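Local coordinates for protein glycosyl hydrolase BlGH5_18 (PDB 7LQX) that probably hydrolyses glycosidic bonds during the breakdown of N-glycans, as a member of glycoside hydrolase family 5, subfamily 18, at residues 229-239 with 250-261; 361-369 with 420-428. One frame throughout, in Å; residues are numbered along the deposited sequence. Where two conformers were deposited one is given.

The two contacts illustrate how a catalytic barrel and an appended parallel sheet share a helix. Contact 1 lies within the barrel, its centre about 10 Å from that of the chain, whereas contact 2 is peripheral, about 25 Å from the same point; their own centres are about 18 Å apart. The joint is direct: Leu260 CD1, from the contact 1 helix, packs at 3.5 Å against Ile369 CD1 of the contact 2 strand. Contact 1 also reaches the probable active site: His232 and Trp234 bond to Glu163 and Glu276, which probably occupy the places of the family 5 catalytic glutamates. A 1,2-ethanediol about 4 Å from the Trp234 side chain probably comes from the crystallisation liquor.

Contact 1 of 2, residues 229-239 with 250-261; sequences TTIHSWVFNGT and CTAHALYLAELS
Ser233 and His253 each swing the first atom beyond CB trans to the main-chain nitrogen (chi1 -179° and -173°), and these two extended arms meet between strand and helix. Ser233 OG approaches the histidine ring at its edge, near the ring plane, and hydrogen-bonds ND1 at 2.9 Å. Asn237 ND2 lies 3.1 Å from His253 NE2, the amide steeply turned against the ring; the established hydrogen bond of this ND2 runs to Asp207. The amide's rotation is fixed by its oxygen: Asn237 OD1 takes Thr239 OG1 on a lone pair at 2.8 Å, and the backbone N of Thr239 closes an Asx turn on the same atom. Val235 CG1 lies against His253 CB at 3.8 Å. Farther along the helix the contact becomes apolar, with Ile231 CG2 resting on Leu257 CB at 3.6 Å while, in the conformer given, CD1 lies close to Ala258. A water then joins Thr229 OG1, which also bonds Arg270, to Ser261 OG. On the strand's other side, His232 bonds to Glu163 and Trp234 to Glu276. Strand 229-233 and helix 250-261 pack nearly antiparallel, 159° between their directions, as strand and helix do in the (beta/alpha)8 barrel of family 5 glycosidases.

Contact 2 of 2, residues 361-369 with 420-428; sequences GGNDAAVVI and LGVTRLETD
Val422 and Ala366 meet on one face of a parallel strand pair, and the valine's rotamer decides how. With chi1 at 167°, CG1 stands trans to the main-chain nitrogen and touches Ala366 CB at 4.0 Å, while CG2 turns to the carbonyl of Asn363, 3.3 Å from its O. A glycine in place of Val422 would probably open a gap beside Ala366 CB and leave the Asn363 carbonyl without its methyl cover. On the same face, Leu425 leans CD2 over the neighbouring strand and sets it slantwise against Val368, 3.9 Å from its CG2. The opposite face carries Ala365, Val367, Arg424 and Glu426. Here helix 388-399 packs on Val367, and the extended Glu426 side chain, chi1 -180°, delivers its carboxylate to Arg392 and Arg395 of that helix.

Backbone bonds set the register, Ala366 N to Arg424 O (3.0 Å) and Val368 N to Glu426 O (2.9 Å) among them. Before the strands, Asn363 N meets Leu420 O almost straight, at 171°, just where Gly421 ends the preceding helix in a Schellman motif. Water links Asp364 OD1 to both Gly421 O and Thr423 OG1. The chemistry is thus divided: main-chain bonds hold the strands edge to edge, aliphatic side chains pack one face, and on the other salt bridges from Glu426 join the edge strand to helix 388-399.

Contact 1 of 2, residues 229-239 with 250-261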
loop_
_atom_site.group_PDB
_atom_site.type_symbol
_atom_site.label_atom_id
_atom_site.label_comp_id
_atom_site.label_asym_id
_atom_site.label_seq_id
_atom_site.Cartn_x
_atom_site.Cartn_y
_atom_site.Cartn_z
ATOM N N THR A 229 25.678 -9.596 -13.312
ATOM C CA THR A 229 24.904 -10.465 -12.444
ATOM C C THR A 229 24.839 -9.834 -11.067
ATOM O O THR A 229 25.872 -9.455 -10.510
ATOM C CB THR A 229 25.588 -11.818 -12.315
ATOM O OG1 THR A 229 25.734 -12.390 -13.618
ATOM C CG2 THR A 229 24.775 -12.741 -11.420
ATOM N N THR A 230 23.647 -9.741 -10.500
ATOM C CA THR A 230 23.510 -9.317 -9.115
ATOM C C THR A 230 23.256 -10.546 -8.254
ATOM O O THR A 230 22.497 -11.439 -8.640
ATOM C CB THR A 230 22.368 -8.313 -8.940
ATOM O OG1 THR A 230 21.125 -8.934 -9.266
ATOM C CG2 THR A 230 22.571 -7.091 -9.823
ATOM N N ILE A 231 23.910 -10.585 -7.097
ATOM C CA ILE A 231 23.763 -11.659 -6.123
ATOM C C ILE A 231 23.427 -11.035 -4.780
ATOM O O ILE A 231 24.004 -10.010 -4.404
ATOM C CB ILE A 231 25.054 -12.497 -6.029
ATOM C CG1 ILE A 231 25.264 -13.225 -7.360
ATOM C CG2 ILE A 231 24.994 -13.466 -4.855
ATOM C CD1 ILE A 231 26.548 -13.956 -7.461
ATOM N N HIS A 232 22.491 -11.654 -4.063
ATOM C CA HIS A 232 22.144 -11.255 -2.702
ATOM C C HIS A 232 22.388 -12.489 -1.846
ATOM O O HIS A 232 21.623 -13.456 -1.928
ATOM C CB HIS A 232 20.685 -10.823 -2.582
ATOM C CG HIS A 232 20.360 -9.563 -3.316
ATOM N ND1 HIS A 232 19.107 -8.995 -3.270
ATOM C CD2 HIS A 232 21.105 -8.772 -4.122
ATOM C CE1 HIS A 232 19.098 -7.895 -3.999
ATOM N NE2 HIS A 232 20.290 -7.751 -4.547
ATOM N N SER A 233 23.445 -12.467 -1.038
ATOM C CA SER A 233 23.913 -13.653 -0.322
ATOM C C SER A 233 23.492 -13.580 1.139
ATOM O O SER A 233 23.995 -12.741 1.893
ATOM C CB SER A 233 25.428 -13.770 -0.443
ATOM O OG SER A 233 25.882 -14.925 0.225
ATOM N N TRP A 234 22.624 -14.514 1.551
ATOM C CA TRP A 234 21.995 -14.510 2.872
ATOM C C TRP A 234 22.060 -15.900 3.490
ATOM O O TRP A 234 21.310 -16.800 3.097
ATOM C CB TRP A 234 20.557 -14.011 2.774
ATOM C CG TRP A 234 20.511 -12.555 2.505
ATOM C CD1 TRP A 234 20.187 -11.935 1.328
ATOM C CD2 TRP A 234 20.855 -11.517 3.423
ATOM N NE1 TRP A 234 20.288 -10.571 1.471
ATOM C CE2 TRP A 234 20.695 -10.290 2.748
ATOM C CE3 TRP A 234 21.283 -11.505 4.749
ATOM C CZ2 TRP A 234 20.932 -9.070 3.364
ATOM C CZ3 TRP A 234 21.521 -10.293 5.354
ATOM C CH2 TRP A 234 21.352 -9.093 4.665
ATOM N N VAL A 235 22.927 -16.059 4.496
ATOM C CA VAL A 235 23.204 -17.372 5.076
ATOM C C VAL A 235 22.113 -17.868 6.008
ATOM O O VAL A 235 22.219 -18.997 6.506
ATOM C CB VAL A 235 24.591 -17.418 5.752
ATOM C CG1 VAL A 235 25.692 -17.258 4.705
ATOM C CG2 VAL A 235 24.717 -16.365 6.853
ATOM N N PHE A 236 21.061 -17.078 6.250
ATOM C CA PHE A 236 19.878 -17.606 6.924
ATOM C C PHE A 236 19.035 -18.510 6.026
ATOM O O PHE A 236 17.989 -19.005 6.465
ATOM C CB PHE A 236 19.009 -16.486 7.510
ATOM C CG PHE A 236 18.526 -15.461 6.513
ATOM C CD1 PHE A 236 17.759 -15.819 5.414
ATOM C CD2 PHE A 236 18.808 -14.123 6.707
ATOM C CE1 PHE A 236 17.309 -14.860 4.524
ATOM C CE2 PHE A 236 18.348 -13.162 5.826
ATOM C CZ PHE A 236 17.597 -13.529 4.743
ATOM N N ASN A 237 19.467 -18.749 4.794
ATOM C CA ASN A 237 18.732 -19.572 3.847
ATOM C C ASN A 237 18.923 -21.065 4.056
ATOM O O ASN A 237 18.620 -21.846 3.143
ATOM C CB ASN A 237 19.161 -19.217 2.420
ATOM C CG ASN A 237 20.601 -19.611 2.118
ATOM O OD1 ASN A 237 21.309 -20.170 2.953
ATOM N ND2 ASN A 237 21.033 -19.319 0.897
ATOM N N GLY A 238 19.415 -21.481 5.218
ATOM C CA GLY A 238 19.698 -22.868 5.497
ATOM C C GLY A 238 21.172 -23.177 5.585
ATOM O O GLY A 238 21.542 -24.233 6.106
ATOM N N THR A 239 22.027 -22.285 5.087
ATOM C CA THR A 239 23.455 -22.563 5.096
ATOM C C THR A 239 24.004 -22.535 6.517
ATOM O O THR A 239 24.661 -23.484 6.955
ATOM C CB THR A 239 24.187 -21.566 4.200
ATOM O OG1 THR A 239 23.676 -21.669 2.867
ATOM C CG2 THR A 239 25.656 -21.869 4.180
ATOM N N CYS A 250 29.387 -21.612 5.605
ATOM C CA CYS A 250 28.734 -20.344 5.897
ATOM C C CYS A 250 29.496 -19.171 5.284
ATOM O O CYS A 250 28.905 -18.328 4.602
ATOM C CB CYS A 250 28.591 -20.189 7.408
ATOM S SG CYS A 250 27.609 -18.774 7.878
ATOM N N THR A 251 30.808 -19.102 5.494
ATOM C CA THR A 251 31.566 -17.975 4.962
ATOM C C THR A 251 31.860 -18.101 3.473
ATOM O O THR A 251 32.227 -17.098 2.854
ATOM C CB THR A 251 32.880 -17.777 5.722
ATOM O OG1 THR A 251 33.621 -19.000 5.698
ATOM C CG2 THR A 251 32.620 -17.332 7.156
ATOM N N ALA A 252 31.680 -19.280 2.886
ATOM C CA ALA A 252 31.886 -19.485 1.460
ATOM C C ALA A 252 30.640 -19.214 0.631
ATOM O O ALA A 252 30.719 -19.263 -0.592
ATOM C CB ALA A 252 32.347 -20.919 1.189
ATOM N N HIS A 253 29.504 -18.902 1.252
ATOM C CA HIS A 253 28.256 -18.870 0.499
ATOM C C HIS A 253 28.273 -17.814 -0.601
ATOM O O HIS A 253 27.752 -18.047 -1.700
ATOM C CB HIS A 253 27.059 -18.662 1.430
ATOM C CG HIS A 253 25.739 -18.775 0.732
ATOM N ND1 HIS A 253 25.091 -17.689 0.184
ATOM C CD2 HIS A 253 24.971 -19.854 0.450
ATOM C CE1 HIS A 253 23.977 -18.094 -0.398
ATOM N NE2 HIS A 253 23.878 -19.401 -0.250
ATOM N N ALA A 254 28.827 -16.630 -0.320
ATOM C CA ALA A 254 28.813 -15.571 -1.327
ATOM C C ALA A 254 29.697 -15.940 -2.511
ATOM O O ALA A 254 29.308 -15.748 -3.668
ATOM C CB ALA A 254 29.253 -14.238 -0.718
ATOM N N LEU A 255 30.892 -16.474 -2.237
ATOM C CA LEU A 255 31.746 -16.978 -3.304
ATOM C C LEU A 255 31.029 -18.038 -4.124
ATOM O O LEU A 255 31.116 -18.053 -5.360
ATOM C CB LEU A 255 33.018 -17.571 -2.696
ATOM C CG LEU A 255 33.941 -18.301 -3.673
ATOM C CD1 LEU A 255 34.409 -17.383 -4.790
ATOM C CD2 LEU A 255 35.139 -18.899 -2.941
ATOM N N TYR A 256 30.333 -18.951 -3.445
ATOM C CA TYR A 256 29.629 -20.014 -4.147
ATOM C C TYR A 256 28.611 -19.452 -5.126
ATOM O O TYR A 256 28.557 -19.876 -6.283
ATOM C CB TYR A 256 28.942 -20.942 -3.147
ATOM C CG TYR A 256 28.022 -21.935 -3.822
ATOM C CD1 TYR A 256 28.535 -22.964 -4.602
ATOM C CD2 TYR A 256 26.651 -21.823 -3.708
ATOM C CE1 TYR A 256 27.710 -23.862 -5.224
ATOM C CE2 TYR A 256 25.808 -22.727 -4.326
ATOM C CZ TYR A 256 26.351 -23.745 -5.092
ATOM O OH TYR A 256 25.532 -24.658 -5.716
ATOM N N LEU A 257 27.780 -18.508 -4.685
ATOM C CA LEU A 257 26.793 -17.946 -5.597
ATOM C C LEU A 257 27.465 -17.241 -6.766
ATOM O O LEU A 257 26.979 -17.297 -7.902
ATOM C CB LEU A 257 25.859 -16.990 -4.861
ATOM C CG LEU A 257 24.722 -17.672 -4.105
ATOM C CD1 LEU A 257 23.755 -16.647 -3.513
ATOM C CD2 LEU A 257 23.961 -18.668 -4.986
ATOM N N ALA A 258 28.573 -16.553 -6.511
ATOM C CA ALA A 258 29.282 -15.901 -7.605
ATOM C C ALA A 258 29.749 -16.924 -8.638
ATOM O O ALA A 258 29.547 -16.744 -9.845
ATOM C CB ALA A 258 30.461 -15.095 -7.064
ATOM N N GLU A 259 30.360 -18.019 -8.178
ATOM C CA GLU A 259 30.829 -19.049 -9.103
ATOM C C GLU A 259 29.667 -19.759 -9.784
ATOM O O GLU A 259 29.742 -20.080 -10.974
ATOM C CB GLU A 259 31.710 -20.058 -8.369
ATOM C CG GLU A 259 33.031 -19.484 -7.868
ATOM C CD GLU A 259 33.866 -18.850 -8.970
ATOM O OE1 GLU A 259 33.727 -19.245 -10.148
ATOM O OE2 GLU A 259 34.665 -17.952 -8.658
ATOM N N LEU A 260 28.586 -20.019 -9.048
ATOM C CA LEU A 260 27.413 -20.634 -9.653
ATOM C C LEU A 260 26.904 -19.780 -10.802
ATOM O O LEU A 260 26.575 -20.298 -11.875
ATOM C CB LEU A 260 26.339 -20.831 -8.584
ATOM C CG LEU A 260 25.037 -21.478 -9.041
ATOM C CD1 LEU A 260 25.245 -22.881 -9.562
ATOM C CD2 LEU A 260 24.054 -21.493 -7.871
ATOM N N SER A 261 26.841 -18.464 -10.607
ATOM C CA SER A 261 26.330 -17.603 -11.663
ATOM C C SER A 261 27.207 -17.666 -12.904
ATOM O O SER A 261 26.697 -17.617 -14.026
ATOM C CB SER A 261 26.180 -16.172 -11.145
ATOM O OG SER A 261 27.413 -15.475 -11.041
HETATM O O HOH W 1 27.593 -14.280 -13.590
#

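Contact 2 of 2, residues 361-369 with 420-428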
loop_
_atom_site.group_PDB
_atom_site.type_symbol
_atom_site.label_atom_id
_atom_site.label_comp_id
_atom_site.label_asym_id
_atom_site.label_seq_id
_atom_site.Cartn_x
_atom_site.Cartn_y
_atom_site.Cartn_z
ATOM N N GLY A 361 42.955 -15.071 -10.318
ATOM C CA GLY A 361 43.137 -15.778 -11.568
ATOM C C GLY A 361 42.139 -16.899 -11.740
ATOM O O GLY A 361 41.031 -16.866 -11.190
ATOM N N GLY A 362 42.560 -17.928 -12.475
ATOM C CA GLY A 362 41.672 -18.974 -12.932
ATOM C C GLY A 362 41.332 -20.006 -11.877
ATOM O O GLY A 362 41.735 -19.926 -10.717
ATOM N N ASN A 363 40.567 -21.005 -12.314
ATOM C CA ASN A 363 39.997 -22.026 -11.450
ATOM C C ASN A 363 40.384 -23.390 -11.985
ATOM O O ASN A 363 40.175 -23.669 -13.167
ATOM C CB ASN A 363 38.477 -21.923 -11.479
ATOM C CG ASN A 363 37.986 -20.653 -10.856
ATOM O OD1 ASN A 363 37.829 -19.628 -11.523
ATOM N ND2 ASN A 363 37.732 -20.703 -9.556
ATOM N N ASP A 364 40.905 -24.246 -11.108
ATOM C CA ASP A 364 41.464 -25.515 -11.547
ATOM C C ASP A 364 40.415 -26.595 -11.755
ATOM O O ASP A 364 40.631 -27.503 -12.571
ATOM C CB ASP A 364 42.450 -26.023 -10.492
ATOM C CG ASP A 364 43.647 -25.117 -10.327
ATOM O OD1 ASP A 364 44.323 -24.839 -11.340
ATOM O OD2 ASP A 364 43.911 -24.687 -9.184
ATOM N N ALA A 365 39.318 -26.547 -11.011
ATOM C CA ALA A 365 38.332 -27.610 -11.007
ATOM C C ALA A 365 36.953 -27.014 -11.207
ATOM O O ALA A 365 36.715 -25.838 -10.923
ATOM C CB ALA A 365 38.357 -28.382 -9.684
ATOM N N ALA A 366 36.033 -27.840 -11.696
ATOM C CA ALA A 366 34.649 -27.411 -11.801
ATOM C C ALA A 366 33.704 -28.576 -11.558
ATOM O O ALA A 366 33.975 -29.709 -11.970
ATOM C CB ALA A 366 34.332 -26.775 -13.160
ATOM N N VAL A 367 32.604 -28.278 -10.870
ATOM C CA VAL A 367 31.465 -29.180 -10.761
ATOM C C VAL A 367 30.546 -28.923 -11.950
ATOM O O VAL A 367 30.282 -27.764 -12.302
ATOM C CB VAL A 367 30.727 -28.985 -9.428
ATOM C CG1 VAL A 367 29.590 -29.987 -9.314
ATOM C CG2 VAL A 367 31.688 -29.136 -8.243
ATOM N N VAL A 368 30.080 -30.005 -12.571
ATOM C CA VAL A 368 29.278 -29.939 -13.788
ATOM C C VAL A 368 27.794 -29.987 -13.444
ATOM O O VAL A 368 27.331 -30.900 -12.753
ATOM C CB VAL A 368 29.650 -31.092 -14.740
ATOM C CG1 VAL A 368 28.793 -31.029 -15.980
ATOM C CG2 VAL A 368 31.123 -31.036 -15.101
ATOM N N ILE A 369 27.047 -29.029 -13.980
ATOM C CA ILE A 369 25.602 -28.923 -13.802
ATOM C C ILE A 369 24.936 -29.279 -15.126
ATOM O O ILE A 369 25.101 -28.563 -16.120
ATOM C CB ILE A 369 25.210 -27.498 -13.379
ATOM C CG1 ILE A 369 25.870 -27.109 -12.058
ATOM C CG2 ILE A 369 23.704 -27.369 -13.248
ATOM C CD1 ILE A 369 25.736 -25.631 -11.705
ATOM N N LEU A 420 38.771 -20.720 -18.677
ATOM C CA LEU A 420 38.526 -20.698 -17.239
ATOM C C LEU A 420 39.721 -21.190 -16.439
ATOM O O LEU A 420 39.822 -20.882 -15.246
ATOM C CB LEU A 420 37.342 -21.598 -16.897
ATOM C CG LEU A 420 35.980 -21.195 -17.442
ATOM C CD1 LEU A 420 35.003 -22.341 -17.286
ATOM C CD2 LEU A 420 35.478 -19.970 -16.704
ATOM N N GLY A 421 40.601 -21.969 -17.059
ATOM C CA GLY A 421 41.696 -22.615 -16.372
ATOM C C GLY A 421 41.387 -23.996 -15.837
ATOM O O GLY A 421 42.212 -24.563 -15.113
ATOM N N VAL A 422 40.239 -24.559 -16.187
ATOM C CA VAL A 422 39.737 -25.772 -15.552
ATOM C C VAL A 422 40.378 -26.993 -16.195
ATOM O O VAL A 422 40.248 -27.203 -17.403
ATOM C CB VAL A 422 38.207 -25.836 -15.670
ATOM C CG1 VAL A 422 37.710 -27.221 -15.315
ATOM C CG2 VAL A 422 37.571 -24.780 -14.800
ATOM N N THR A 423 41.043 -27.815 -15.381
ATOM C CA THR A 423 41.645 -29.057 -15.853
ATOM C C THR A 423 41.058 -30.304 -15.203
ATOM O O THR A 423 41.523 -31.412 -15.497
ATOM C CB THR A 423 43.173 -29.057 -15.666
ATOM O OG1 THR A 423 43.504 -28.934 -14.280
ATOM C CG2 THR A 423 43.810 -27.919 -16.473
ATOM N N ARG A 424 40.058 -30.161 -14.339
ATOM C CA ARG A 424 39.414 -31.285 -13.680
ATOM C C ARG A 424 37.923 -31.006 -13.610
ATOM O O ARG A 424 37.514 -29.898 -13.252
ATOM C CB ARG A 424 39.946 -31.504 -12.257
ATOM C CG ARG A 424 39.089 -32.471 -11.441
ATOM C CD ARG A 424 39.885 -33.187 -10.352
ATOM N NE ARG A 424 40.421 -32.266 -9.355
ATOM C CZ ARG A 424 40.179 -32.326 -8.045
ATOM N NH1 ARG A 424 39.408 -33.275 -7.525
ATOM N NH2 ARG A 424 40.733 -31.430 -7.245
ATOM N N LEU A 425 37.119 -32.011 -13.931
ATOM C CA LEU A 425 35.669 -31.902 -13.877
ATOM C C LEU A 425 35.121 -32.951 -12.925
ATOM O O LEU A 425 35.600 -34.088 -12.901
ATOM C CB LEU A 425 35.068 -32.145 -15.259
ATOM C CG LEU A 425 35.388 -31.094 -16.324
ATOM C CD1 LEU A 425 34.970 -31.593 -17.690
ATOM C CD2 LEU A 425 34.713 -29.772 -15.984
ATOM N N GLU A 426 34.093 -32.580 -12.169
ATOM C CA GLU A 426 33.409 -33.507 -11.276
ATOM C C GLU A 426 31.928 -33.534 -11.621
ATOM O O GLU A 426 31.266 -32.492 -11.608
ATOM C CB GLU A 426 33.616 -33.101 -9.818
ATOM C CG GLU A 426 32.936 -34.029 -8.839
ATOM C CD GLU A 426 33.422 -33.833 -7.428
ATOM O OE1 GLU A 426 34.644 -33.632 -7.247
ATOM O OE2 GLU A 426 32.585 -33.881 -6.506
ATOM N N THR A 427 31.404 -34.718 -11.912
ATOM C CA THR A 427 29.998 -34.850 -12.267
ATOM C C THR A 427 29.156 -35.181 -11.034
ATOM O O THR A 427 29.647 -35.711 -10.038
ATOM C CB THR A 427 29.812 -35.925 -13.341
ATOM O OG1 THR A 427 30.378 -37.159 -12.890
ATOM C CG2 THR A 427 30.492 -35.510 -14.641
ATOM N N ASP A 428 27.866 -34.881 -11.126
ATOM C CA ASP A 428 26.955 -35.065 -9.999
ATOM C C ASP A 428 26.215 -36.380 -10.195
ATOM O O ASP A 428 25.121 -36.426 -10.760
ATOM C CB ASP A 428 25.972 -33.910 -9.893
ATOM C CG ASP A 428 25.261 -33.882 -8.555
ATOM O OD1 ASP A 428 25.765 -34.523 -7.604
ATOM O OD2 ASP A 428 24.209 -33.213 -8.446
HETATM O O HOH W 2 38.374 -18.839 -14.057
HETATM O O HOH W 3 43.966 -26.297 -13.694
HETATM O O HOH W 4 43.581 -22.538 -13.316
HETATM O O HOH W 5 26.875 -33.444 -13.371
#